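Local coordinates for protein probable ss-1,3-N-acetylglucosaminyltransferase (Staphylococcus aureus, PDB 6H4F) that is probably a family 2 glycosyltransferase with a GT-A-type domain joined to a helical TarS-type linker domain, at residues 170-175 against 202-207; 196-201 against 245-250; 250-255 against 273-278. All coordinates share one frame; numbering follows the deposited sequence.

How the contacts relate
From the N terminus, contact 1 comes first: the loop 170-175, between strands 134-142 and 177-179 of the GT-A sheet, meets helix 198-207 at 202-207. Contact 2 opens at 196-201, which runs into the start of that helix, and so before contact 1 has closed, and ends at 245-250 on helix 242-256; the two therefore cross along the chain. Contact 3 follows in series, sharing E250 with contact 2 and closing the short turn-back from helix 242-256 to helix 264-281. Together they tie the sheet's loop, through helix 198-207, to the helices of the linker region. The ligand FQ8 touches all three, and the side chains of Q200 and Y274 join contacts 2 and 3.

Contact 1: 170-175 against 202-207; sequences YALSVL and FTIEFL. With FQ8 ([(2~{R},3~{S},4~{S})-2,3,4,5-tetrakis(oxidanyl)pentyl] [(2~{R},3~{R},4~{S})-2,3,4-tris(oxidanyl)-5-[oxidanyl-[(2~{R},3~{S},4~{S})-2,3,4-tris(oxidanyl)-5-phosphonooxy-pentoxy]phosphoryl]oxy-pentyl] hydrogen phosphate), chain M.
The two methyl groups of L172 form the apolar centre where a loop of the GT-A fold, running into strand 177-179, lies against helix 198-207. CD1 lies 4.0 Å from CD1 of I204, while CD2 lies 3.8 Å from CG2 of T203 and also touches CD1 of L207, so that one leucine end spans neighbouring turns of the helix. Two residues on, V174 adds a second apolar patch: its CG1, anti to its own carbonyl carbon (chi1 -65°), sits 3.7 Å from CD1 of the F202 ring, and the two side chains cross at about a right angle. The F202 ring is also stacked on F190 and packs edge-to-face with F178.

Toward the polar edge, T203 turns its methyl to L172 and its hydroxyl to the loop backbone. OG1 is 2.9 Å from O of L172 and has the helix carbonyl of D199 as another partner, so its single proton is not assigned to either. Within the loop, OG of S173 accepts from N of L175 at 3.1 Å, an ST turn.

On its other flank the loop meets FQ8. The Y170 ring lies along the ligand chain, with OAL over one face near the rim, and its OH donates to phosphate oxygen OAA of FQ8 at 2.6 Å. On the phosphate next to the terminal polyol (PBM), OAP of FQ8 takes a bond from NH1 of R277 on helix 264-281 and another from the backbone N of L172, the latter at 2.7 Å and nearly straight at 174°.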
loop_
_atom_site.group_PDB
_atom_site.type_symbol
_atom_site.label_atom_id
_atom_site.label_comp_id
_atom_site.label_asym_id
_atom_site.label_seq_id
_atom_site.Cartn_x
_atom_site.Cartn_y
_atom_site.Cartn_z
ATOM N N TYR A 170 12.333 19.866 17.483
ATOM C CA TYR A 170 13.348 18.940 17.031
ATOM C C TYR A 170 14.630 19.029 17.889
ATOM O O TYR A 170 15.640 18.387 17.568
ATOM C CB TYR A 170 13.660 19.175 15.561
ATOM C CG TYR A 170 12.520 18.812 14.640
ATOM C CD1 TYR A 170 12.257 17.501 14.356
ATOM C CD2 TYR A 170 11.722 19.775 14.037
ATOM C CE1 TYR A 170 11.231 17.126 13.502
ATOM C CE2 TYR A 170 10.684 19.433 13.191
ATOM C CZ TYR A 170 10.436 18.099 12.916
ATOM O OH TYR A 170 9.428 17.723 12.068
ATOM N N ALA A 171 14.598 19.773 18.999
ATOM C CA ALA A 171 15.777 19.887 19.885
ATOM C C ALA A 171 15.302 19.944 21.340
ATOM O O ALA A 171 15.384 21.003 21.991
ATOM C CB ALA A 171 16.570 21.114 19.529
ATOM N N LEU A 172 14.757 18.822 21.821
ATOM C CA LEU A 172 14.049 18.780 23.093
ATOM C C LEU A 172 14.893 18.165 24.226
ATOM O O LEU A 172 14.349 17.920 25.302
ATOM C CB LEU A 172 12.764 17.976 22.883
ATOM C CG LEU A 172 11.667 18.680 22.101
ATOM C CD1 LEU A 172 10.470 17.772 21.933
ATOM C CD2 LEU A 172 11.231 19.975 22.762
ATOM N N SER A 173 16.201 17.955 24.019
ATOM C CA SER A 173 17.091 17.557 25.143
ATOM C C SER A 173 17.035 18.639 26.230
ATOM O O SER A 173 16.628 19.786 25.960
ATOM C CB SER A 173 18.513 17.337 24.689
ATOM O OG SER A 173 19.236 18.574 24.647
ATOM N N VAL A 174 17.473 18.302 27.442
ATOM C CA VAL A 174 17.593 19.305 28.511
ATOM C C VAL A 174 19.024 19.854 28.587
ATOM O O VAL A 174 19.371 20.506 29.563
ATOM C CB VAL A 174 17.122 18.767 29.865
ATOM C CG1 VAL A 174 15.641 18.470 29.846
ATOM C CG2 VAL A 174 17.899 17.554 30.309
ATOM N N LEU A 175 19.821 19.654 27.538
ATOM C CA LEU A 175 21.213 20.132 27.505
ATOM C C LEU A 175 21.217 21.605 27.078
ATOM O O LEU A 175 21.690 21.985 25.995
ATOM C CB LEU A 175 22.024 19.217 26.577
ATOM C CG LEU A 175 21.841 17.725 26.854
ATOM C CD1 LEU A 175 22.594 16.864 25.837
ATOM C CD2 LEU A 175 22.260 17.375 28.286
ATOM N N PHE A 202 10.122 17.167 30.040
ATOM C CA PHE A 202 10.582 18.276 30.855
ATOM C C PHE A 202 10.676 19.549 30.012
ATOM O O PHE A 202 10.198 20.596 30.411
ATOM C CB PHE A 202 11.931 17.958 31.496
ATOM C CG PHE A 202 12.410 19.005 32.468
ATOM C CD1 PHE A 202 13.111 20.114 32.037
ATOM C CD2 PHE A 202 12.126 18.885 33.820
ATOM C CE1 PHE A 202 13.541 21.078 32.942
ATOM C CE2 PHE A 202 12.568 19.843 34.719
ATOM C CZ PHE A 202 13.284 20.935 34.284
ATOM N N THR A 203 11.327 19.451 28.852
ATOM C CA THR A 203 11.546 20.606 27.988
ATOM C C THR A 203 10.198 21.134 27.473
ATOM O O THR A 203 9.993 22.348 27.387
ATOM C CB THR A 203 12.502 20.256 26.849
ATOM O OG1 THR A 203 13.728 19.802 27.437
ATOM C CG2 THR A 203 12.769 21.431 25.946
ATOM N N ILE A 204 9.283 20.215 27.134
ATOM C CA ILE A 204 7.984 20.598 26.646
ATOM C C ILE A 204 7.232 21.340 27.762
ATOM O O ILE A 204 6.641 22.369 27.505
ATOM C CB ILE A 204 7.195 19.367 26.136
ATOM C CG1 ILE A 204 7.762 18.814 24.831
ATOM C CG2 ILE A 204 5.717 19.675 26.023
ATOM C CD1 ILE A 204 7.387 19.582 23.616
ATOM N N GLU A 205 7.254 20.810 28.989
ATOM C CA GLU A 205 6.550 21.438 30.109
ATOM C C GLU A 205 7.123 22.846 30.297
ATOM O O GLU A 205 6.385 23.798 30.518
ATOM C CB GLU A 205 6.627 20.598 31.387
ATOM C CG GLU A 205 5.651 19.436 31.398
ATOM C CD GLU A 205 5.680 18.468 32.582
ATOM O OE1 GLU A 205 6.678 18.413 33.280
ATOM O OE2 GLU A 205 4.684 17.742 32.792
ATOM N N PHE A 206 8.443 22.981 30.162
ATOM C CA PHE A 206 9.085 24.264 30.348
ATOM C C PHE A 206 8.639 25.241 29.254
ATOM O O PHE A 206 8.246 26.390 29.562
ATOM C CB PHE A 206 10.610 24.115 30.353
ATOM C CG PHE A 206 11.322 25.360 30.809
ATOM C CD1 PHE A 206 11.601 26.381 29.920
ATOM C CD2 PHE A 206 11.670 25.523 32.137
ATOM C CE1 PHE A 206 12.236 27.533 30.349
ATOM C CE2 PHE A 206 12.316 26.665 32.567
ATOM C CZ PHE A 206 12.590 27.676 31.672
ATOM N N LEU A 207 8.723 24.799 27.989
ATOM C CA LEU A 207 8.348 25.616 26.827
ATOM C C LEU A 207 6.886 26.077 26.944
ATOM O O LEU A 207 6.578 27.211 26.594
ATOM C CB LEU A 207 8.522 24.820 25.531
ATOM C CG LEU A 207 9.955 24.598 25.059
ATOM C CD1 LEU A 207 9.999 23.555 23.956
ATOM C CD2 LEU A 207 10.604 25.904 24.603
HETATM O OAN FQ8 M . 8.830 20.658 8.018
HETATM P PBL FQ8 M . 9.124 19.367 8.927
HETATM O OAO FQ8 M . 8.169 18.226 8.335
HETATM O OAA FQ8 M . 8.846 19.632 10.351
HETATM O OAX FQ8 M . 10.624 18.916 8.603
HETATM C CAS FQ8 M . 11.519 18.474 9.622
HETATM C CBE FQ8 M . 12.952 18.561 9.089
HETATM O OAG FQ8 M . 13.062 17.829 7.869
HETATM C CBJ FQ8 M . 13.944 18.013 10.120
HETATM O OAL FQ8 M . 13.398 16.901 10.831
HETATM C CBF FQ8 M . 14.261 19.127 11.106
HETATM O OAH FQ8 M . 14.977 20.144 10.410
HETATM C CAU FQ8 M . 15.096 18.580 12.269
HETATM O OAZ FQ8 M . 16.211 17.837 11.774
HETATM P PBN FQ8 M . 17.628 17.898 12.542
HETATM O OAQ FQ8 M . 17.854 19.447 12.885
HETATM O OAC FQ8 M . 18.723 17.359 11.709
HETATM O OBB FQ8 M . 17.447 17.145 13.942
HETATM C CAW FQ8 M . 17.074 15.765 13.969
HETATM C CBH FQ8 M . 16.562 15.365 15.357
HETATM O OAJ FQ8 M . 15.913 16.473 15.981
HETATM C CBK FQ8 M . 17.731 14.889 16.224
HETATM O OAM FQ8 M . 18.600 14.074 15.438
HETATM C CBG FQ8 M . 17.208 14.069 17.407
HETATM O OAI FQ8 M . 16.424 12.982 16.925
HETATM C CAV FQ8 M . 16.347 14.955 18.304
HETATM O OBA FQ8 M . 16.533 14.586 19.669
HETATM P PBM FQ8 M . 16.381 15.703 20.815
HETATM O OAP FQ8 M . 14.969 16.414 20.518
HETATM O OAB FQ8 M . 17.507 16.663 20.786
HETATM O OAY FQ8 M . 16.222 14.940 22.216
HETATM C CAT FQ8 M . 15.684 13.618 22.280
HETATM C CBD FQ8 M . 16.591 12.731 23.141
HETATM O OAF FQ8 M . 17.144 13.492 24.219
HETATM C CBI FQ8 M . 15.782 11.558 23.707
HETATM O OAK FQ8 M . 14.472 11.999 24.070
HETATM C CBC FQ8 M . 15.675 10.434 22.672
HETATM O OAE FQ8 M . 15.795 10.966 21.350
HETATM C CAR FQ8 M . 16.790 9.415 22.917
HETATM O OAD FQ8 M . 16.341 8.113 22.537
#

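Contact 2: 196-201 against 245-250. With FQ8 ([(2~{R},3~{S},4~{S})-2,3,4,5-tetrakis(oxidanyl)pentyl] [(2~{R},3~{R},4~{S})-2,3,4-tris(oxidanyl)-5-[oxidanyl-[(2~{R},3~{S},4~{S})-2,3,4-tris(oxidanyl)-5-phosphonooxy-pentoxy]phosphoryl]oxy-pentyl] hydrogen phosphate), chain M.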
loop_
_atom_site.group_PDB
_atom_site.type_symbol
_atom_site.label_atom_id
_atom_site.label_comp_id
_atom_site.label_asym_id
_atom_site.label_seq_id
_atom_site.Cartn_x
_atom_site.Cartn_y
_atom_site.Cartn_z
ATOM N N THR A 196 12.676 6.548 28.868
ATOM C CA THR A 196 12.868 7.241 27.610
ATOM C C THR A 196 11.856 8.404 27.504
ATOM O O THR A 196 10.709 8.312 27.964
ATOM C CB THR A 196 12.813 6.196 26.485
ATOM O OG1 THR A 196 12.706 6.889 25.244
ATOM C CG2 THR A 196 11.667 5.215 26.628
ATOM N N ALA A 197 12.335 9.518 26.942
ATOM C CA ALA A 197 11.518 10.687 26.528
ATOM C C ALA A 197 11.141 11.578 27.721
ATOM O O ALA A 197 10.411 12.545 27.539
ATOM C CB ALA A 197 10.281 10.248 25.770
ATOM N N GLU A 198 11.649 11.298 28.925
ATOM C CA GLU A 198 11.320 12.088 30.111
ATOM C C GLU A 198 11.988 13.463 30.011
ATOM O O GLU A 198 11.489 14.443 30.573
ATOM C CB GLU A 198 11.745 11.383 31.399
ATOM C CG GLU A 198 11.012 10.082 31.676
ATOM C CD GLU A 198 9.539 10.178 32.061
ATOM O OE1 GLU A 198 8.960 9.129 32.418
ATOM O OE2 GLU A 198 8.965 11.289 32.013
ATOM N N ASP A 199 13.102 13.529 29.287
ATOM C CA ASP A 199 13.783 14.780 29.037
ATOM C C ASP A 199 12.937 15.632 28.080
ATOM O O ASP A 199 12.787 16.825 28.306
ATOM C CB ASP A 199 15.208 14.536 28.534
ATOM C CG ASP A 199 15.293 13.755 27.233
ATOM O OD1 ASP A 199 14.377 12.924 26.965
ATOM O OD2 ASP A 199 16.274 13.991 26.488
ATOM N N GLN A 200 12.369 15.019 27.035
ATOM C CA GLN A 200 11.469 15.737 26.129
ATOM C C GLN A 200 10.303 16.337 26.926
ATOM O O GLN A 200 9.925 17.497 26.718
ATOM C CB GLN A 200 10.888 14.839 25.042
ATOM C CG GLN A 200 11.894 14.346 24.016
ATOM C CD GLN A 200 11.201 13.498 22.972
ATOM O OE1 GLN A 200 10.218 13.908 22.350
ATOM N NE2 GLN A 200 11.674 12.267 22.814
ATOM N N LEU A 201 9.734 15.548 27.841
ATOM C CA LEU A 201 8.566 15.990 28.571
ATOM C C LEU A 201 8.935 17.206 29.422
ATOM O O LEU A 201 8.160 18.169 29.522
ATOM C CB LEU A 201 8.011 14.855 29.433
ATOM C CG LEU A 201 6.909 15.254 30.408
ATOM C CD1 LEU A 201 5.719 15.879 29.684
ATOM C CD2 LEU A 201 6.453 14.056 31.227
ATOM N N PHE A 245 4.552 5.458 25.806
ATOM C CA PHE A 245 3.401 6.151 25.257
ATOM C C PHE A 245 2.645 6.907 26.354
ATOM O O PHE A 245 1.970 7.879 26.051
ATOM C CB PHE A 245 2.524 5.211 24.424
ATOM C CG PHE A 245 3.112 4.950 23.068
ATOM C CD1 PHE A 245 3.259 5.974 22.162
ATOM C CD2 PHE A 245 3.569 3.694 22.719
ATOM C CE1 PHE A 245 3.832 5.752 20.918
ATOM C CE2 PHE A 245 4.138 3.468 21.470
ATOM C CZ PHE A 245 4.276 4.494 20.577
ATOM N N ALA A 246 2.800 6.509 27.613
ATOM C CA ALA A 246 2.270 7.301 28.736
ATOM C C ALA A 246 3.022 8.633 28.825
ATOM O O ALA A 246 2.430 9.655 29.117
ATOM C CB ALA A 246 2.359 6.540 30.038
ATOM N N THR A 247 4.322 8.611 28.552
ATOM C CA THR A 247 5.121 9.827 28.524
ATOM C C THR A 247 4.699 10.705 27.338
ATOM O O THR A 247 4.537 11.905 27.490
ATOM C CB THR A 247 6.616 9.492 28.507
ATOM O OG1 THR A 247 6.880 8.767 29.698
ATOM C CG2 THR A 247 7.493 10.714 28.453
ATOM N N ILE A 248 4.525 10.106 26.162
ATOM C CA ILE A 248 4.088 10.838 24.977
ATOM C C ILE A 248 2.727 11.482 25.273
ATOM O O ILE A 248 2.502 12.628 24.931
ATOM C CB ILE A 248 4.042 9.952 23.723
ATOM C CG1 ILE A 248 5.428 9.380 23.379
ATOM C CG2 ILE A 248 3.434 10.691 22.547
ATOM C CD1 ILE A 248 6.516 10.372 23.283
ATOM N N ASN A 249 1.844 10.744 25.933
ATOM C CA ASN A 249 0.545 11.235 26.324
ATOM C C ASN A 249 0.709 12.503 27.176
ATOM O O ASN A 249 -0.030 13.470 26.981
ATOM C CB ASN A 249 -0.273 10.151 27.027
ATOM C CG ASN A 249 -1.643 10.620 27.445
ATOM O OD1 ASN A 249 -1.959 10.632 28.637
ATOM N ND2 ASN A 249 -2.441 11.044 26.482
ATOM N N GLU A 250 1.681 12.516 28.096
ATOM C CA GLU A 250 1.912 13.678 28.966
ATOM C C GLU A 250 2.386 14.880 28.144
ATOM O O GLU A 250 2.081 16.010 28.486
ATOM C CB GLU A 250 2.939 13.379 30.057
ATOM C CG GLU A 250 2.440 12.428 31.141
ATOM C CD GLU A 250 1.190 12.879 31.882
ATOM O OE1 GLU A 250 1.131 14.062 32.295
ATOM O OE2 GLU A 250 0.270 12.044 32.036
HETATM O OAN FQ8 M . 8.830 20.658 8.018
HETATM P PBL FQ8 M . 9.124 19.367 8.927
HETATM O OAO FQ8 M . 8.169 18.226 8.335
HETATM O OAA FQ8 M . 8.846 19.632 10.351
HETATM O OAX FQ8 M . 10.624 18.916 8.603
HETATM C CAS FQ8 M . 11.519 18.474 9.622
HETATM C CBE FQ8 M . 12.952 18.561 9.089
HETATM O OAG FQ8 M . 13.062 17.829 7.869
HETATM C CBJ FQ8 M . 13.944 18.013 10.120
HETATM O OAL FQ8 M . 13.398 16.901 10.831
HETATM C CBF FQ8 M . 14.261 19.127 11.106
HETATM O OAH FQ8 M . 14.977 20.144 10.410
HETATM C CAU FQ8 M . 15.096 18.580 12.269
HETATM O OAZ FQ8 M . 16.211 17.837 11.774
HETATM P PBN FQ8 M . 17.628 17.898 12.542
HETATM O OAQ FQ8 M . 17.854 19.447 12.885
HETATM O OAC FQ8 M . 18.723 17.359 11.709
HETATM O OBB FQ8 M . 17.447 17.145 13.942
HETATM C CAW FQ8 M . 17.074 15.765 13.969
HETATM C CBH FQ8 M . 16.562 15.365 15.357
HETATM O OAJ FQ8 M . 15.913 16.473 15.981
HETATM C CBK FQ8 M . 17.731 14.889 16.224
HETATM O OAM FQ8 M . 18.600 14.074 15.438
HETATM C CBG FQ8 M . 17.208 14.069 17.407
HETATM O OAI FQ8 M . 16.424 12.982 16.925
HETATM C CAV FQ8 M . 16.347 14.955 18.304
HETATM O OBA FQ8 M . 16.533 14.586 19.669
HETATM P PBM FQ8 M . 16.381 15.703 20.815
HETATM O OAP FQ8 M . 14.969 16.414 20.518
HETATM O OAB FQ8 M . 17.507 16.663 20.786
HETATM O OAY FQ8 M . 16.222 14.940 22.216
HETATM C CAT FQ8 M . 15.684 13.618 22.280
HETATM C CBD FQ8 M . 16.591 12.731 23.141
HETATM O OAF FQ8 M . 17.144 13.492 24.219
HETATM C CBI FQ8 M . 15.782 11.558 23.707
HETATM O OAK FQ8 M . 14.472 11.999 24.070
HETATM C CBC FQ8 M . 15.675 10.434 22.672
HETATM O OAE FQ8 M . 15.795 10.966 21.350
HETATM C CAR FQ8 M . 16.790 9.415 22.917
HETATM O OAD FQ8 M . 16.341 8.113 22.537
#
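T247 carries the contact between helices 198-207 and 242-256, a helix-helix packing that joins helix 198-207, which follows strand 177-179 of the GT-A sheet and packs on that sheet through its later turns, to a helix of the TarS-type linker region. Its CB points toward the other segment and divides into two branches. The methyl CG2, anti to the backbone N, goes in at the helix start, 3.6 Å from O of A197 and 3.9 Å from CB of that residue, which is the N-cap. The hydroxyl OG1 takes the other branch (chi1 -61°) and comes within 3.4 Å of OE1 of E198, whose chain bends at chi2 to bring the carboxylate across the threonine at about a right angle. S194 links the two polar ends: its backbone N is bonded to OE1 of E198 and its OG to OG1 of T247.

One turn further along helix 198-207, the two methyls of L201 both rest against CB of E250, each at 3.8 Å, while the acid end of E250 leads away.

The first turn of helix 198-207 also holds FQ8 by its terminal polyol. D199 presents both carboxylate oxygens, OD1 to OAK and OD2 to OAF, and NE2 of Q200 donates to that same OAK at 3.1 Å, with an N-H...acceptor angle of 158°.

Contact 3: 250-255 against 273-278; sequences EIYKAI and KYTTRL. With FQ8 ([(2~{R},3~{S},4~{S})-2,3,4,5-tetrakis(oxidanyl)pentyl] [(2~{R},3~{R},4~{S})-2,3,4-tris(oxidanyl)-5-[oxidanyl-[(2~{R},3~{S},4~{S})-2,3,4-tris(oxidanyl)-5-phosphonooxy-pentoxy]phosphoryl]oxy-pentyl] hydrogen phosphate), chain M.
OG1 of T275 and OH of Y252 lie 2.7 Å apart in a hydrogen bond in which either hydroxyl could be the donor. The threonine oxygen lies near the plane of the tyrosine ring, at its edge, and is bonded as well to the carbonyl of A271 one turn back. This bond spans helices 242-256 and 264-281, whose segments run nearly antiparallel (159°) with axes 11.5 Å apart.

Beside it the two tyrosines form a T-shaped pair: the edge of Y274 is directed at the face of Y252, with centroids 5.6 Å apart and planes at 89°. CG of Y274 is anti to its backbone N (chi1 -172°), which carries the ring into the helix interface, with its face against I251. CG2 of I251 sits almost exactly on the ring normal, 3.8 Å from the centroid, in a CH-pi contact, and CD1 of I251 lies near CZ and OH of Y274.

OH of Y274 is hydrogen-bonded to OE1 of Q200 on helix 198-207. On the ligand side of helix 264-281, NZ of K273 donates to OAA of FQ8 at 2.9 Å and NH1 of R277 to OAP at 2.8 Å. One helix thus presents an aromatic side chain to helix 242-256 and two cationic groups to the ligand; the two cations probably help to balance the charge of the ligand's phosphates.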
loop_
_atom_site.group_PDB
_atom_site.type_symbol
_atom_site.label_atom_id
_atom_site.label_comp_id
_atom_site.label_asym_id
_atom_site.label_seq_id
_atom_site.Cartn_x
_atom_site.Cartn_y
_atom_site.Cartn_z
ATOM N N GLU A 250 1.681 12.516 28.096
ATOM C CA GLU A 250 1.912 13.678 28.966
ATOM C C GLU A 250 2.386 14.880 28.144
ATOM O O GLU A 250 2.081 16.010 28.486
ATOM C CB GLU A 250 2.939 13.379 30.057
ATOM C CG GLU A 250 2.440 12.428 31.141
ATOM C CD GLU A 250 1.190 12.879 31.882
ATOM O OE1 GLU A 250 1.131 14.062 32.295
ATOM O OE2 GLU A 250 0.270 12.044 32.036
ATOM N N ILE A 251 3.141 14.640 27.073
ATOM C CA ILE A 251 3.604 15.716 26.201
ATOM C C ILE A 251 2.399 16.418 25.568
ATOM O O ILE A 251 2.293 17.644 25.607
ATOM C CB ILE A 251 4.603 15.183 25.160
ATOM C CG1 ILE A 251 5.946 14.872 25.832
ATOM C CG2 ILE A 251 4.758 16.152 23.999
ATOM C CD1 ILE A 251 6.945 14.152 24.937
ATOM N N TYR A 252 1.476 15.643 24.992
ATOM C CA TYR A 252 0.296 16.225 24.372
ATOM C C TYR A 252 -0.554 16.959 25.413
ATOM O O TYR A 252 -1.065 18.043 25.133
ATOM C CB TYR A 252 -0.505 15.169 23.613
ATOM C CG TYR A 252 0.119 14.724 22.306
ATOM C CD1 TYR A 252 0.214 15.565 21.221
ATOM C CD2 TYR A 252 0.593 13.434 22.155
ATOM C CE1 TYR A 252 0.757 15.143 20.020
ATOM C CE2 TYR A 252 1.130 12.988 20.957
ATOM C CZ TYR A 252 1.207 13.840 19.883
ATOM O OH TYR A 252 1.725 13.380 18.704
ATOM N N LYS A 253 -0.692 16.389 26.610
ATOM C CA LYS A 253 -1.466 17.043 27.681
ATOM C C LYS A 253 -0.841 18.399 28.035
ATOM O O LYS A 253 -1.547 19.361 28.223
ATOM C CB LYS A 253 -1.589 16.154 28.927
ATOM C CG LYS A 253 -2.753 15.174 28.864
ATOM C CD LYS A 253 -2.663 14.013 29.841
ATOM C CE LYS A 253 -2.583 14.434 31.297
ATOM N NZ LYS A 253 -3.153 13.426 32.234
ATOM N N ALA A 254 0.488 18.464 28.111
ATOM C CA ALA A 254 1.162 19.708 28.454
ATOM C C ALA A 254 0.866 20.785 27.395
ATOM O O ALA A 254 0.679 21.935 27.730
ATOM C CB ALA A 254 2.645 19.483 28.605
ATOM N N ILE A 255 0.829 20.405 26.119
ATOM C CA ILE A 255 0.560 21.357 25.043
ATOM C C ILE A 255 -0.867 21.883 25.196
ATOM O O ILE A 255 -1.094 23.078 25.149
ATOM C CB ILE A 255 0.797 20.713 23.666
ATOM C CG1 ILE A 255 2.287 20.445 23.442
ATOM C CG2 ILE A 255 0.208 21.556 22.549
ATOM C CD1 ILE A 255 2.606 19.583 22.260
ATOM N N LYS A 273 2.848 19.595 15.076
ATOM C CA LYS A 273 4.280 19.624 14.887
ATOM C C LYS A 273 4.916 18.511 15.742
ATOM O O LYS A 273 5.821 17.840 15.272
ATOM C CB LYS A 273 4.863 20.999 15.220
ATOM C CG LYS A 273 6.373 21.119 15.026
ATOM C CD LYS A 273 6.904 20.792 13.635
ATOM C CE LYS A 273 6.450 21.807 12.609
ATOM N NZ LYS A 273 6.715 21.335 11.223
ATOM N N TYR A 274 4.439 18.307 16.980
ATOM C CA TYR A 274 5.015 17.240 17.799
ATOM C C TYR A 274 4.766 15.891 17.106
ATOM O O TYR A 274 5.664 15.060 17.057
ATOM C CB TYR A 274 4.545 17.218 19.265
ATOM C CG TYR A 274 5.353 16.199 20.026
ATOM C CD1 TYR A 274 6.648 16.476 20.435
ATOM C CD2 TYR A 274 4.900 14.901 20.167
ATOM C CE1 TYR A 274 7.443 15.512 21.030
ATOM C CE2 TYR A 274 5.693 13.917 20.743
ATOM C CZ TYR A 274 6.970 14.219 21.167
ATOM O OH TYR A 274 7.748 13.242 21.719
ATOM N N THR A 275 3.562 15.692 16.557
ATOM C CA THR A 275 3.224 14.457 15.876
ATOM C C THR A 275 4.218 14.209 14.735
ATOM O O THR A 275 4.709 13.089 14.560
ATOM C CB THR A 275 1.775 14.469 15.362
ATOM O OG1 THR A 275 0.899 14.619 16.480
ATOM C CG2 THR A 275 1.430 13.208 14.607
ATOM N N THR A 276 4.520 15.254 13.967
ATOM C CA THR A 276 5.463 15.149 12.873
ATOM C C THR A 276 6.829 14.691 13.405
ATOM O O THR A 276 7.428 13.762 12.845
ATOM C CB THR A 276 5.594 16.470 12.106
ATOM O OG1 THR A 276 4.300 16.875 11.648
ATOM C CG2 THR A 276 6.542 16.359 10.927
ATOM N N ARG A 277 7.303 15.332 14.485
ATOM C CA ARG A 277 8.598 15.016 15.063
ATOM C C ARG A 277 8.619 13.549 15.526
ATOM O O ARG A 277 9.601 12.837 15.318
ATOM C CB ARG A 277 8.949 15.958 16.219
ATOM C CG ARG A 277 10.222 15.560 16.966
ATOM C CD ARG A 277 10.006 14.985 18.371
ATOM N NE ARG A 277 11.109 14.160 18.848
ATOM C CZ ARG A 277 12.279 14.631 19.299
ATOM N NH1 ARG A 277 12.570 15.932 19.243
ATOM N NH2 ARG A 277 13.167 13.798 19.810
ATOM N N LEU A 278 7.510 13.116 16.139
ATOM C CA LEU A 278 7.359 11.762 16.634
ATOM C C LEU A 278 7.452 10.760 15.474
ATOM O O LEU A 278 8.089 9.712 15.608
ATOM C CB LEU A 278 6.018 11.668 17.354
ATOM C CG LEU A 278 5.668 10.314 17.964
ATOM C CD1 LEU A 278 6.700 9.921 19.020
ATOM C CD2 LEU A 278 4.277 10.363 18.585
HETATM O OAN FQ8 M . 8.830 20.658 8.018
HETATM P PBL FQ8 M . 9.124 19.367 8.927
HETATM O OAO FQ8 M . 8.169 18.226 8.335
HETATM O OAA FQ8 M . 8.846 19.632 10.351
HETATM O OAX FQ8 M . 10.624 18.916 8.603
HETATM C CAS FQ8 M . 11.519 18.474 9.622
HETATM C CBE FQ8 M . 12.952 18.561 9.089
HETATM O OAG FQ8 M . 13.062 17.829 7.869
HETATM C CBJ FQ8 M . 13.944 18.013 10.120
HETATM O OAL FQ8 M . 13.398 16.901 10.831
HETATM C CBF FQ8 M . 14.261 19.127 11.106
HETATM O OAH FQ8 M . 14.977 20.144 10.410
HETATM C CAU FQ8 M . 15.096 18.580 12.269
HETATM O OAZ FQ8 M . 16.211 17.837 11.774
HETATM P PBN FQ8 M . 17.628 17.898 12.542
HETATM O OAQ FQ8 M . 17.854 19.447 12.885
HETATM O OAC FQ8 M . 18.723 17.359 11.709
HETATM O OBB FQ8 M . 17.447 17.145 13.942
HETATM C CAW FQ8 M . 17.074 15.765 13.969
HETATM C CBH FQ8 M . 16.562 15.365 15.357
HETATM O OAJ FQ8 M . 15.913 16.473 15.981
HETATM C CBK FQ8 M . 17.731 14.889 16.224
HETATM O OAM FQ8 M . 18.600 14.074 15.438
HETATM C CBG FQ8 M . 17.208 14.069 17.407
HETATM O OAI FQ8 M . 16.424 12.982 16.925
HETATM C CAV FQ8 M . 16.347 14.955 18.304
HETATM O OBA FQ8 M . 16.533 14.586 19.669
HETATM P PBM FQ8 M . 16.381 15.703 20.815
HETATM O OAP FQ8 M . 14.969 16.414 20.518
HETATM O OAB FQ8 M . 17.507 16.663 20.786
HETATM O OAY FQ8 M . 16.222 14.940 22.216
HETATM C CAT FQ8 M . 15.684 13.618 22.280
HETATM C CBD FQ8 M . 16.591 12.731 23.141
HETATM O OAF FQ8 M . 17.144 13.492 24.219
HETATM C CBI FQ8 M . 15.782 11.558 23.707
HETATM O OAK FQ8 M . 14.472 11.999 24.070
HETATM C CBC FQ8 M . 15.675 10.434 22.672
HETATM O OAE FQ8 M . 15.795 10.966 21.350
HETATM C CAR FQ8 M . 16.790 9.415 22.917
HETATM O OAD FQ8 M . 16.341 8.113 22.537
#